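Local coordinates for protein GlcNAc-alpha-1,4-Gal-releasing endo-beta-galactosidase (Clostridium perfringens, PDB 1UPS) that probably hydrolyses internal beta-galactosidic bonds of glycans as a family 16 glycoside hydrolase, releasing GlcNAc-alpha-1,4-Gal, and binds calcium, at residues Y214-M219 with I271-V276; G167-L172 with L226-D231; Y51-W56 with G247-I252; L43-W48 with S62-Y67. One frame throughout, in Å; residues are numbered along the deposited sequence. Where two conformers were deposited one is given.

Interaction 1: residues Y214-M219 with I271-V276. With CA (calcium ion), chain C.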
# COMPACT_ATOMS: atom_id res chain seq x y z
N TYR A 214 -1.27 -0.19 19.87
CA TYR A 214 -1.95 -0.83 18.75
C TYR A 214 -2.45 0.24 17.79
O TYR A 214 -3.05 1.25 18.24
CB TYR A 214 -3.14 -1.66 19.22
CG TYR A 214 -2.72 -2.97 19.81
CD1 TYR A 214 -2.49 -4.09 18.99
CD2 TYR A 214 -2.53 -3.09 21.19
CE1 TYR A 214 -2.11 -5.33 19.56
CE2 TYR A 214 -2.15 -4.31 21.76
CZ TYR A 214 -1.92 -5.42 20.94
OH TYR A 214 -1.54 -6.61 21.52
N HIS A 215 -2.19 0.03 16.50
CA HIS A 215 -2.77 0.86 15.44
C HIS A 215 -3.34 -0.02 14.34
O HIS A 215 -3.07 -1.22 14.31
CB HIS A 215 -1.74 1.86 14.90
CG HIS A 215 -1.42 2.92 15.91
ND1 HIS A 215 -2.15 4.08 16.02
CD2 HIS A 215 -0.52 2.94 16.93
CE1 HIS A 215 -1.69 4.80 17.03
NE2 HIS A 215 -0.70 4.12 17.60
N ILE A 216 -4.18 0.55 13.50
CA ILE A 216 -4.85 -0.21 12.46
C ILE A 216 -4.18 0.10 11.12
O ILE A 216 -4.01 1.27 10.74
CB ILE A 216 -6.41 0.11 12.43
CG1 ILE A 216 -7.06 -0.29 13.77
CG2 ILE A 216 -7.09 -0.64 11.31
CD1 ILE A 216 -8.59 -0.03 13.85
N TYR A 217 -3.81 -0.96 10.41
CA TYR A 217 -3.20 -0.88 9.08
C TYR A 217 -4.11 -1.62 8.12
O TYR A 217 -4.53 -2.74 8.38
CB TYR A 217 -1.81 -1.57 9.10
CG TYR A 217 -0.87 -0.95 10.12
CD1 TYR A 217 -0.76 -1.48 11.40
CD2 TYR A 217 -0.12 0.18 9.80
CE1 TYR A 217 0.12 -0.91 12.35
CE2 TYR A 217 0.75 0.77 10.73
CZ TYR A 217 0.85 0.21 12.01
OH TYR A 217 1.70 0.79 12.93
N ALA A 218 -4.40 -0.99 6.98
CA ALA A 218 -5.32 -1.62 6.03
C ALA A 218 -4.94 -1.31 4.59
O ALA A 218 -4.31 -0.28 4.30
CB ALA A 218 -6.79 -1.19 6.30
N MET A 219 -5.32 -2.23 3.71
CA MET A 219 -5.19 -2.04 2.27
C MET A 219 -6.50 -2.40 1.59
O MET A 219 -7.03 -3.51 1.79
CB MET A 219 -4.06 -2.92 1.70
CG MET A 219 -4.06 -2.91 0.15
SD MET A 219 -2.88 -4.10 -0.55
CE MET A 219 -3.71 -5.62 -0.20
N ILE A 271 -0.15 -9.06 16.98
CA ILE A 271 -1.25 -8.81 16.05
C ILE A 271 -2.58 -9.18 16.71
O ILE A 271 -2.82 -10.35 17.02
CB ILE A 271 -1.06 -9.60 14.74
CG1 ILE A 271 0.34 -9.34 14.15
CG2 ILE A 271 -2.14 -9.23 13.71
CD1 ILE A 271 0.98 -10.59 13.60
N ASP A 272 -3.46 -8.19 16.87
CA ASP A 272 -4.75 -8.39 17.56
C ASP A 272 -5.73 -9.18 16.69
O ASP A 272 -6.43 -10.08 17.18
CB ASP A 272 -5.32 -7.02 17.97
CG ASP A 272 -6.67 -7.12 18.67
OD1 ASP A 272 -7.40 -6.10 18.63
OD2 ASP A 272 -7.06 -8.14 19.28
N TYR A 273 -5.79 -8.84 15.41
CA TYR A 273 -6.68 -9.52 14.47
C TYR A 273 -6.26 -9.25 13.04
O TYR A 273 -5.52 -8.29 12.78
CB TYR A 273 -8.16 -9.08 14.65
CG TYR A 273 -8.48 -7.61 14.35
CD1 TYR A 273 -8.57 -7.13 13.03
CD2 TYR A 273 -8.79 -6.72 15.40
CE1 TYR A 273 -8.87 -5.80 12.77
CE2 TYR A 273 -9.12 -5.39 15.14
CZ TYR A 273 -9.16 -4.94 13.83
OH TYR A 273 -9.49 -3.62 13.60
N MET A 274 -6.73 -10.11 12.14
CA MET A 274 -6.71 -9.87 10.70
C MET A 274 -8.12 -10.11 10.17
O MET A 274 -8.74 -11.12 10.49
CB MET A 274 -5.73 -10.83 9.99
CG MET A 274 -5.76 -10.68 8.46
SD MET A 274 -4.67 -11.89 7.66
CE MET A 274 -5.37 -11.93 6.01
N ARG A 275 -8.62 -9.18 9.37
CA ARG A 275 -9.96 -9.29 8.79
C ARG A 275 -9.89 -8.91 7.33
O ARG A 275 -9.14 -8.01 6.94
CB ARG A 275 -10.94 -8.36 9.53
CG ARG A 275 -11.16 -8.76 11.01
CD ARG A 275 -12.11 -7.83 11.77
NE ARG A 275 -12.03 -8.06 13.21
CZ ARG A 275 -12.29 -7.14 14.14
NH1 ARG A 275 -12.68 -5.91 13.79
NH2 ARG A 275 -12.18 -7.45 15.43
N VAL A 276 -10.69 -9.60 6.52
CA VAL A 276 -10.83 -9.23 5.11
C VAL A 276 -12.31 -9.15 4.75
O VAL A 276 -13.07 -10.10 5.00
CB VAL A 276 -10.16 -10.26 4.17
CG1 VAL A 276 -10.19 -9.75 2.73
CG2 VAL A 276 -8.69 -10.55 4.61
CA CA C . -7.66 -10.44 19.19
O HOH W 1 -8.57 -9.38 21.24
O HOH W 2 -9.68 -9.56 18.30
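Tyr214 and Ile216 meet Asp272 and Tyr273 across a gap of one strand in the larger antiparallel sheet of the family 16 beta-sandwich: strand 129-136 runs between their strands and pairs with both, so the contact is made by side chains alone. Two van der Waals touches carry it, one against a phenol oxygen. The Tyr214 ring brings CE1 to 4.0 Å from CB of Asp272, the two side chains crossing at about a right angle. Two residues on from Tyr214, Ile216 extends CD1 to 3.7 Å from Tyr273 OH. With chi1 at 64°, CG of Tyr273 lies between backbone N and carbonyl carbon, which carries the ring along the sheet surface toward Ile216.

Residues outside the two segments take up the polar ends. Tyr273 OH is hydrogen-bonded to Glu132 of the intervening strand, Tyr214 OH to Ser73, and Asp272 OD1 makes a salt bridge with Arg134. Tyr273 also has one ring face covered by the Arg275 guanidinium, whose CZ sits 3.6 Å above the plane.

Calcium binding involves Asp272 twice, with Glu37 and Gly72 contributing backbone oxygens and two waters also bound: Asp272 O and Asp272 OD2 each lie 2.4 Å from the calcium ion.

Interaction 2: residues G167-L172 with L226-D231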
# COMPACT_ATOMS: atom_id res chain seq x y z
N GLY A 167 3.15 -11.34 -8.21
CA GLY A 167 3.17 -10.04 -7.53
C GLY A 167 3.42 -10.12 -6.03
O GLY A 167 2.97 -11.07 -5.36
N GLU A 168 4.15 -9.14 -5.50
CA GLU A 168 4.39 -9.01 -4.05
C GLU A 168 3.87 -7.65 -3.60
O GLU A 168 4.20 -6.63 -4.22
CB GLU A 168 5.88 -9.10 -3.73
CG GLU A 168 6.17 -8.89 -2.24
CD GLU A 168 7.64 -9.03 -1.86
OE1 GLU A 168 7.94 -8.78 -0.68
OE2 GLU A 168 8.47 -9.38 -2.73
N ILE A 169 3.04 -7.63 -2.55
CA ILE A 169 2.65 -6.37 -1.91
C ILE A 169 3.08 -6.44 -0.46
O ILE A 169 2.60 -7.29 0.29
CB ILE A 169 1.12 -6.11 -1.98
CG1 ILE A 169 0.60 -6.12 -3.42
CG2 ILE A 169 0.76 -4.77 -1.26
CD1 ILE A 169 -0.94 -6.22 -3.50
N ASP A 170 4.02 -5.57 -0.07
CA ASP A 170 4.42 -5.52 1.33
C ASP A 170 3.55 -4.46 1.99
O ASP A 170 3.85 -3.27 1.90
CB ASP A 170 5.91 -5.17 1.42
CG ASP A 170 6.76 -6.15 0.66
OD1 ASP A 170 6.56 -7.38 0.87
OD2 ASP A 170 7.59 -5.78 -0.19
N ILE A 171 2.44 -4.88 2.59
CA ILE A 171 1.47 -3.93 3.16
C ILE A 171 2.08 -3.23 4.35
O ILE A 171 1.83 -2.05 4.58
CB ILE A 171 0.14 -4.63 3.57
CG1 ILE A 171 -0.43 -5.45 2.40
CG2 ILE A 171 -0.90 -3.61 4.05
CD1 ILE A 171 -1.48 -6.48 2.86
N LEU A 172 2.90 -3.96 5.10
CA LEU A 172 3.68 -3.38 6.17
C LEU A 172 5.03 -4.09 6.19
O LEU A 172 5.10 -5.31 6.12
CB LEU A 172 2.95 -3.57 7.52
CG LEU A 172 3.63 -2.92 8.73
CD1 LEU A 172 2.57 -2.40 9.73
CD2 LEU A 172 4.52 -3.94 9.46
N LEU A 226 -4.16 0.00 -5.26
CA LEU A 226 -3.93 -0.38 -3.86
C LEU A 226 -3.97 0.89 -3.02
O LEU A 226 -3.21 1.84 -3.25
CB LEU A 226 -2.55 -1.06 -3.69
CG LEU A 226 -2.26 -2.19 -4.71
CD1 LEU A 226 -0.86 -2.74 -4.47
CD2 LEU A 226 -3.30 -3.30 -4.59
N LYS A 227 -4.87 0.91 -2.04
CA LYS A 227 -5.02 2.09 -1.18
C LYS A 227 -4.77 1.67 0.25
O LYS A 227 -5.37 0.71 0.74
CB LYS A 227 -6.43 2.67 -1.36
CG LYS A 227 -6.57 3.36 -2.72
CD LYS A 227 -7.92 3.98 -2.94
CE LYS A 227 -7.95 4.66 -4.33
NZ LYS A 227 -9.23 5.46 -4.51
N PHE A 228 -3.86 2.39 0.91
CA PHE A 228 -3.40 2.02 2.26
C PHE A 228 -3.90 3.02 3.29
O PHE A 228 -3.77 4.21 3.07
CB PHE A 228 -1.88 1.96 2.26
CG PHE A 228 -1.33 0.95 1.29
CD1 PHE A 228 -1.15 -0.37 1.68
CD2 PHE A 228 -1.06 1.33 -0.02
CE1 PHE A 228 -0.66 -1.33 0.75
CE2 PHE A 228 -0.57 0.39 -0.95
CZ PHE A 228 -0.38 -0.93 -0.56
N TYR A 229 -4.44 2.51 4.40
CA TYR A 229 -5.09 3.33 5.43
C TYR A 229 -4.46 3.10 6.80
O TYR A 229 -4.23 1.95 7.20
CB TYR A 229 -6.59 2.98 5.53
CG TYR A 229 -7.35 3.25 4.26
CD1 TYR A 229 -8.02 4.47 4.09
CD2 TYR A 229 -7.38 2.31 3.23
CE1 TYR A 229 -8.71 4.73 2.90
CE2 TYR A 229 -8.04 2.57 2.05
CZ TYR A 229 -8.72 3.78 1.90
OH TYR A 229 -9.39 4.04 0.71
N TYR A 230 -4.17 4.20 7.50
CA TYR A 230 -3.62 4.15 8.86
C TYR A 230 -4.66 4.71 9.79
O TYR A 230 -5.06 5.87 9.63
CB TYR A 230 -2.37 5.01 8.95
CG TYR A 230 -1.73 5.08 10.34
CD1 TYR A 230 -0.94 4.02 10.81
CD2 TYR A 230 -1.88 6.22 11.15
CE1 TYR A 230 -0.30 4.08 12.05
CE2 TYR A 230 -1.25 6.30 12.42
CZ TYR A 230 -0.46 5.23 12.85
OH TYR A 230 0.16 5.27 14.08
N ASP A 231 -5.09 3.90 10.76
CA ASP A 231 -6.18 4.30 11.67
C ASP A 231 -7.34 4.90 10.89
O ASP A 231 -7.88 5.96 11.25
CB ASP A 231 -5.64 5.26 12.74
CG ASP A 231 -4.72 4.57 13.70
OD1 ASP A 231 -4.05 5.27 14.50
OD2 ASP A 231 -4.60 3.32 13.72
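Ile169 and Ile171 belong to the Glu-Ile-Asp-Ile-Leu sequence characteristic of family 16 hydrolases, and they meet Leu226 and Phe228 in the hydrophobic core between the two sheets of the beta-sandwich. Alternation along strand 168-170 turns Ile169 inward while Asp170 points away from the opposing strand, so the acidic residues of this signature lie on the other face of their sheet.

Ile169 and Leu226 reach toward each other tip to tip, with Ile169 CD1 3.6 Å from Leu226 CD1. The second branch of the same isoleucine serves the aromatic neighbour: Ile169 CG2 stands 4.1 Å from Phe228 CZ. CG2 is placed anti to the backbone N by a chi1 of -56°; the CG1-CD1 branch thus goes to the leucine, while CG2 touches both the phenylalanine and the same leucine methyl. Ile171 completes the set by bringing its CG2 to 4.0 Å from Phe228 CE1. Both isoleucine methyls lie near the plane of the Phe228 ring, at its edge, and the ring end is wedged against them.

At Ile171 the chain turns a corner, and Ile171 and Leu172 both face Trp148 in a classic beta bulge. Strand 168-170 runs between strands 145-152 and 181-187, while Met219 of strand 215-221 touches both Ile169 and Phe228 and Ile184 of strand 181-187 packs against the phenylalanine too.

Interaction 3: residues Y51-W56 with G247-I252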
# COMPACT_ATOMS: atom_id res chain seq x y z
N TYR A 51 5.10 -22.41 9.12
CA TYR A 51 6.39 -22.54 8.48
C TYR A 51 6.56 -21.44 7.43
O TYR A 51 5.59 -21.09 6.72
CB TYR A 51 6.50 -23.89 7.78
CG TYR A 51 6.58 -25.08 8.72
CD1 TYR A 51 5.42 -25.63 9.27
CD2 TYR A 51 7.80 -25.67 9.02
CE1 TYR A 51 5.48 -26.73 10.14
CE2 TYR A 51 7.88 -26.77 9.88
CZ TYR A 51 6.72 -27.29 10.43
OH TYR A 51 6.78 -28.39 11.25
N TYR A 52 7.79 -20.95 7.30
CA TYR A 52 8.10 -19.88 6.37
C TYR A 52 8.56 -20.52 5.04
O TYR A 52 9.58 -21.20 5.02
CB TYR A 52 9.19 -18.97 6.99
CG TYR A 52 9.60 -17.77 6.14
CD1 TYR A 52 8.69 -17.17 5.26
CD2 TYR A 52 10.89 -17.24 6.23
CE1 TYR A 52 9.08 -16.06 4.46
CE2 TYR A 52 11.29 -16.14 5.45
CZ TYR A 52 10.38 -15.55 4.57
OH TYR A 52 10.79 -14.49 3.80
N LEU A 53 7.80 -20.32 3.96
CA LEU A 53 8.19 -20.82 2.61
C LEU A 53 8.98 -22.15 2.62
O LEU A 53 10.09 -22.23 2.07
CB LEU A 53 8.95 -19.75 1.82
CG LEU A 53 8.23 -18.40 1.66
CD1 LEU A 53 9.18 -17.32 1.13
CD2 LEU A 53 7.00 -18.54 0.76
N PRO A 54 8.41 -23.19 3.25
CA PRO A 54 9.17 -24.42 3.52
C PRO A 54 9.63 -25.19 2.27
O PRO A 54 10.57 -25.99 2.37
CB PRO A 54 8.21 -25.25 4.37
CG PRO A 54 6.82 -24.74 4.01
CD PRO A 54 7.03 -23.25 3.77
N HIS A 55 9.02 -24.93 1.12
CA HIS A 55 9.45 -25.56 -0.14
C HIS A 55 10.86 -25.18 -0.59
O HIS A 55 11.46 -25.89 -1.43
CB HIS A 55 8.46 -25.24 -1.26
CG HIS A 55 8.17 -23.78 -1.41
ND1 HIS A 55 7.36 -23.10 -0.53
CD2 HIS A 55 8.60 -22.87 -2.31
CE1 HIS A 55 7.28 -21.83 -0.90
NE2 HIS A 55 8.03 -21.67 -1.98
N TRP A 56 11.42 -24.09 -0.06
CA TRP A 56 12.80 -23.70 -0.44
C TRP A 56 13.88 -24.46 0.34
O TRP A 56 15.03 -24.43 -0.05
CB TRP A 56 13.05 -22.19 -0.32
CG TRP A 56 12.15 -21.36 -1.20
CD1 TRP A 56 11.42 -20.26 -0.83
CD2 TRP A 56 11.89 -21.56 -2.60
NE1 TRP A 56 10.72 -19.77 -1.91
CE2 TRP A 56 10.99 -20.55 -3.01
CE3 TRP A 56 12.32 -22.51 -3.55
CZ2 TRP A 56 10.49 -20.46 -4.32
CZ3 TRP A 56 11.84 -22.42 -4.87
CH2 TRP A 56 10.92 -21.39 -5.24
N GLY A 247 -1.79 -15.01 -1.55
CA GLY A 247 -1.75 -15.58 -0.22
C GLY A 247 -1.10 -14.58 0.72
O GLY A 247 -0.48 -13.63 0.26
N THR A 248 -1.24 -14.82 2.03
CA THR A 248 -0.79 -13.87 3.05
C THR A 248 0.32 -14.45 3.91
O THR A 248 0.24 -15.62 4.30
CB THR A 248 -2.00 -13.49 3.97
OG1 THR A 248 -2.97 -12.78 3.17
CG2 THR A 248 -1.58 -12.48 5.07
N ILE A 249 1.31 -13.62 4.22
CA ILE A 249 2.37 -13.99 5.17
C ILE A 249 2.42 -12.94 6.26
O ILE A 249 2.36 -11.74 5.97
CB ILE A 249 3.76 -14.07 4.45
CG1 ILE A 249 3.68 -15.05 3.25
CG2 ILE A 249 4.88 -14.39 5.48
CD1 ILE A 249 4.99 -15.14 2.43
N LEU A 250 2.52 -13.38 7.52
CA LEU A 250 2.74 -12.48 8.63
C LEU A 250 4.00 -12.98 9.34
O LEU A 250 4.05 -14.13 9.78
CB LEU A 250 1.55 -12.51 9.61
CG LEU A 250 0.32 -11.73 9.17
CD1 LEU A 250 -0.96 -12.24 9.95
CD2 LEU A 250 0.53 -10.24 9.37
N ASN A 251 5.02 -12.13 9.42
CA ASN A 251 6.30 -12.58 9.96
C ASN A 251 7.17 -11.47 10.54
O ASN A 251 6.83 -10.28 10.48
CB ASN A 251 7.04 -13.54 8.96
CG ASN A 251 7.56 -12.86 7.70
OD1 ASN A 251 7.09 -11.80 7.30
ND2 ASN A 251 8.55 -13.51 7.05
N ILE A 252 8.27 -11.89 11.17
CA ILE A 252 9.20 -10.97 11.78
C ILE A 252 10.60 -11.48 11.49
O ILE A 252 10.80 -12.68 11.36
CB ILE A 252 8.90 -10.84 13.30
CG1 ILE A 252 9.81 -9.77 13.94
CG2 ILE A 252 8.96 -12.23 14.02
CD1 ILE A 252 9.31 -9.28 15.35
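The Tyr52 ring receives the amide end of Asn251 over one face: ND2 of Asn251 lies 3.6 Å above the ring plane, displaced toward the rim, and its closest ring atoms include Tyr52 CE1 at 3.7 Å. The amide does not lie flat on the ring, the two planes being 60° apart. The ring of Trp85 meets the same tyrosine with the planes about 45° apart. Within the loop another flat pair forms, His55 CD2 standing 3.4 Å above the Trp56 ring and over its centre.

Tyr52 is directed at the strand by a chi1 of -178°, which sets CG opposite the backbone N. Beside the amide-ring contact, one residue further along the loop, a looser apolar touch continues the interface, with Leu53 CD2 4.3 Å from Ile249 CD1. Leu53 has a left-handed backbone, and the chain then enters the short 3-10 segment 54-56, in which Trp56 N donates to Leu53 O over 3.1 Å. The contact thus seats the loop between strands 30-36 and 66-70 on strand 246-254 of the six-stranded sheet, against the face that also bears Trp149; Ala97 of the adjoining strand 94-99 touches both Tyr52 and Asn251.

The amide orientation is set by outside partners: Asn251 OD1 accepts from Trp149 NE1, while ND2 is hydrogen-bonded to Tyr253 OH, itself bonded to Tyr52 OH. With its buried polar ends paired in this way, Asn251 can rest its amino group on the aromatic face, mainly as packing, perhaps with a small electrostatic gain.

Interaction 4: residues L43-W48 with S62-Y67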
# COMPACT_ATOMS: atom_id res chain seq x y z
N LEU A 43 -2.75 -21.84 17.17
CA LEU A 43 -2.91 -21.33 15.82
C LEU A 43 -3.98 -22.16 15.10
O LEU A 43 -3.96 -23.38 15.19
CB LEU A 43 -1.59 -21.44 15.07
CG LEU A 43 -1.53 -20.80 13.69
CD1 LEU A 43 -1.56 -19.27 13.80
CD2 LEU A 43 -0.25 -21.24 12.99
N ASP A 44 -4.89 -21.49 14.40
CA ASP A 44 -5.96 -22.17 13.67
C ASP A 44 -5.37 -22.77 12.40
O ASP A 44 -5.08 -22.05 11.43
CB ASP A 44 -7.08 -21.18 13.33
CG ASP A 44 -8.30 -21.86 12.73
OD1 ASP A 44 -8.20 -22.96 12.15
OD2 ASP A 44 -9.43 -21.33 12.79
N ARG A 45 -5.21 -24.09 12.39
CA ARG A 45 -4.51 -24.74 11.28
C ARG A 45 -5.39 -24.94 10.04
O ARG A 45 -4.92 -25.43 9.00
CB ARG A 45 -3.87 -26.05 11.76
CG ARG A 45 -2.79 -25.78 12.81
CD ARG A 45 -1.87 -26.94 13.10
NE ARG A 45 -0.89 -26.58 14.12
CZ ARG A 45 0.29 -25.99 13.87
NH1 ARG A 45 0.64 -25.70 12.62
NH2 ARG A 45 1.11 -25.71 14.88
N GLU A 46 -6.65 -24.53 10.14
CA GLU A 46 -7.49 -24.45 8.96
C GLU A 46 -7.22 -23.14 8.20
O GLU A 46 -7.63 -23.00 7.04
CB GLU A 46 -8.98 -24.58 9.33
CG GLU A 46 -9.40 -26.00 9.74
CD GLU A 46 -9.10 -27.06 8.68
OE1 GLU A 46 -8.54 -28.12 9.05
OE2 GLU A 46 -9.42 -26.84 7.49
N LYS A 47 -6.53 -22.20 8.83
CA LYS A 47 -6.26 -20.89 8.22
C LYS A 47 -4.77 -20.65 7.92
O LYS A 47 -4.43 -19.98 6.93
CB LYS A 47 -6.77 -19.76 9.13
CG LYS A 47 -8.27 -19.80 9.36
CD LYS A 47 -8.76 -18.72 10.31
CE LYS A 47 -10.32 -18.79 10.39
NZ LYS A 47 -10.88 -18.02 11.53
N TRP A 48 -3.91 -21.18 8.79
CA TRP A 48 -2.47 -20.87 8.76
C TRP A 48 -1.59 -22.11 8.85
O TRP A 48 -1.93 -23.10 9.54
CB TRP A 48 -2.08 -19.96 9.94
CG TRP A 48 -2.89 -18.71 10.02
CD1 TRP A 48 -3.95 -18.46 10.85
CD2 TRP A 48 -2.72 -17.53 9.22
NE1 TRP A 48 -4.44 -17.20 10.62
CE2 TRP A 48 -3.72 -16.61 9.62
CE3 TRP A 48 -1.82 -17.16 8.21
CZ2 TRP A 48 -3.84 -15.33 9.05
CZ3 TRP A 48 -1.93 -15.88 7.63
CH2 TRP A 48 -2.95 -14.99 8.06
N SER A 62 13.65 -26.37 9.88
CA SER A 62 14.39 -25.12 10.17
C SER A 62 13.50 -23.87 10.02
O SER A 62 13.74 -22.85 10.67
CB SER A 62 15.67 -24.98 9.30
OG SER A 62 15.44 -24.94 7.87
N ALA A 63 12.47 -23.99 9.19
CA ALA A 63 11.63 -22.86 8.80
C ALA A 63 10.43 -22.67 9.73
O ALA A 63 9.60 -21.79 9.51
CB ALA A 63 11.19 -23.02 7.34
N LYS A 64 10.34 -23.49 10.77
CA LYS A 64 9.22 -23.38 11.74
C LYS A 64 9.28 -22.09 12.57
O LYS A 64 10.35 -21.68 13.03
CB LYS A 64 9.16 -24.60 12.67
CG LYS A 64 7.82 -24.69 13.43
CD LYS A 64 7.49 -26.09 13.93
CE LYS A 64 6.09 -26.13 14.58
NZ LYS A 64 5.02 -26.66 13.65
N ALA A 65 8.11 -21.48 12.78
CA ALA A 65 7.98 -20.24 13.54
C ALA A 65 7.96 -20.49 15.03
O ALA A 65 7.52 -21.56 15.48
CB ALA A 65 6.70 -19.52 13.14
N ASN A 66 8.43 -19.50 15.79
CA ASN A 66 8.13 -19.44 17.21
C ASN A 66 7.11 -18.35 17.45
O ASN A 66 7.17 -17.31 16.82
CB ASN A 66 9.39 -19.22 18.04
CG ASN A 66 10.30 -20.43 17.99
OD1 ASN A 66 9.89 -21.57 18.30
ND2 ASN A 66 11.54 -20.21 17.55
N TYR A 67 6.16 -18.64 18.32
CA TYR A 67 5.08 -17.69 18.60
C TYR A 67 4.32 -18.12 19.87
O TYR A 67 4.47 -19.27 20.33
CB TYR A 67 4.09 -17.57 17.41
CG TYR A 67 3.43 -18.89 17.05
CD1 TYR A 67 4.07 -19.80 16.19
CD2 TYR A 67 2.18 -19.25 17.58
CE1 TYR A 67 3.49 -21.03 15.87
CE2 TYR A 67 1.58 -20.50 17.26
CZ TYR A 67 2.25 -21.37 16.40
OH TYR A 67 1.69 -22.59 16.08
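Tyr67 is the centre of this contact, laid across Leu43 at about a right angle and approached at its hydroxyl by Arg45. Leu43 CB comes within 3.6 Å of Tyr67 OH and 4.0 Å of Tyr67 CE2, so the leucine packs on the phenolic end of the ring. Arg45 NH2 is 3.4 Å from Tyr67 OH, but the angle is too poor for a hydrogen bond, and the guanidinium and ring planes are 60° apart. Beyond it Lys64 NZ stands 4.2 Å from Arg45 NH2.

Asp50 gathers these three polar ends: its OD1 takes a salt bridge from Arg45 NH2 and a hydrogen bond from the Tyr67 hydroxyl, and its OD2 pairs with Lys64 NZ. Arg45 gets there by a chain extended from CG to NE, running out from a compact turn.

That turn forms the next shell. Asp44 OD1 accepts from Glu46 N over 3.0 Å, an Asx turn with an N-H...O angle of 148°, and Asp44 O accepts from both Lys47 N and Trp48 N. Trp48 and Leu43 both lean on Ile98 of strand 94-99, and Leu74 of strand 73-78 packs on Tyr67.

One carboxylate shared by a guanidinium, an ammonium group and a phenol would balance the two nearby positive charges and tie this partly exposed corner, where the loop after strand 30-36 meets strand 66-70, by charge as much as by apolar packing.

Interaction 2 lies in the deep core, near the centre of the chain, and is wholly apolar; interaction 4 lies farthest out and relies on charge. Interactions 1 and 3 are buried but mix apolar touches with polar ends, interaction 1 also reaching a calcium site. Strands 215-221 and 225-230 are neighbours in one sheet, joining interactions 1 and 2, with His215 ND1 2.7 Å from Asp231 OD1. Interactions 2 and 3 share the six-stranded sheet, but from opposite faces. Trp48 of interaction 4 reaches two others: its CH2 lies 3.6 Å from Met274 SD of interaction 1 and 3.9 Å from Leu250 CD1 of interaction 3.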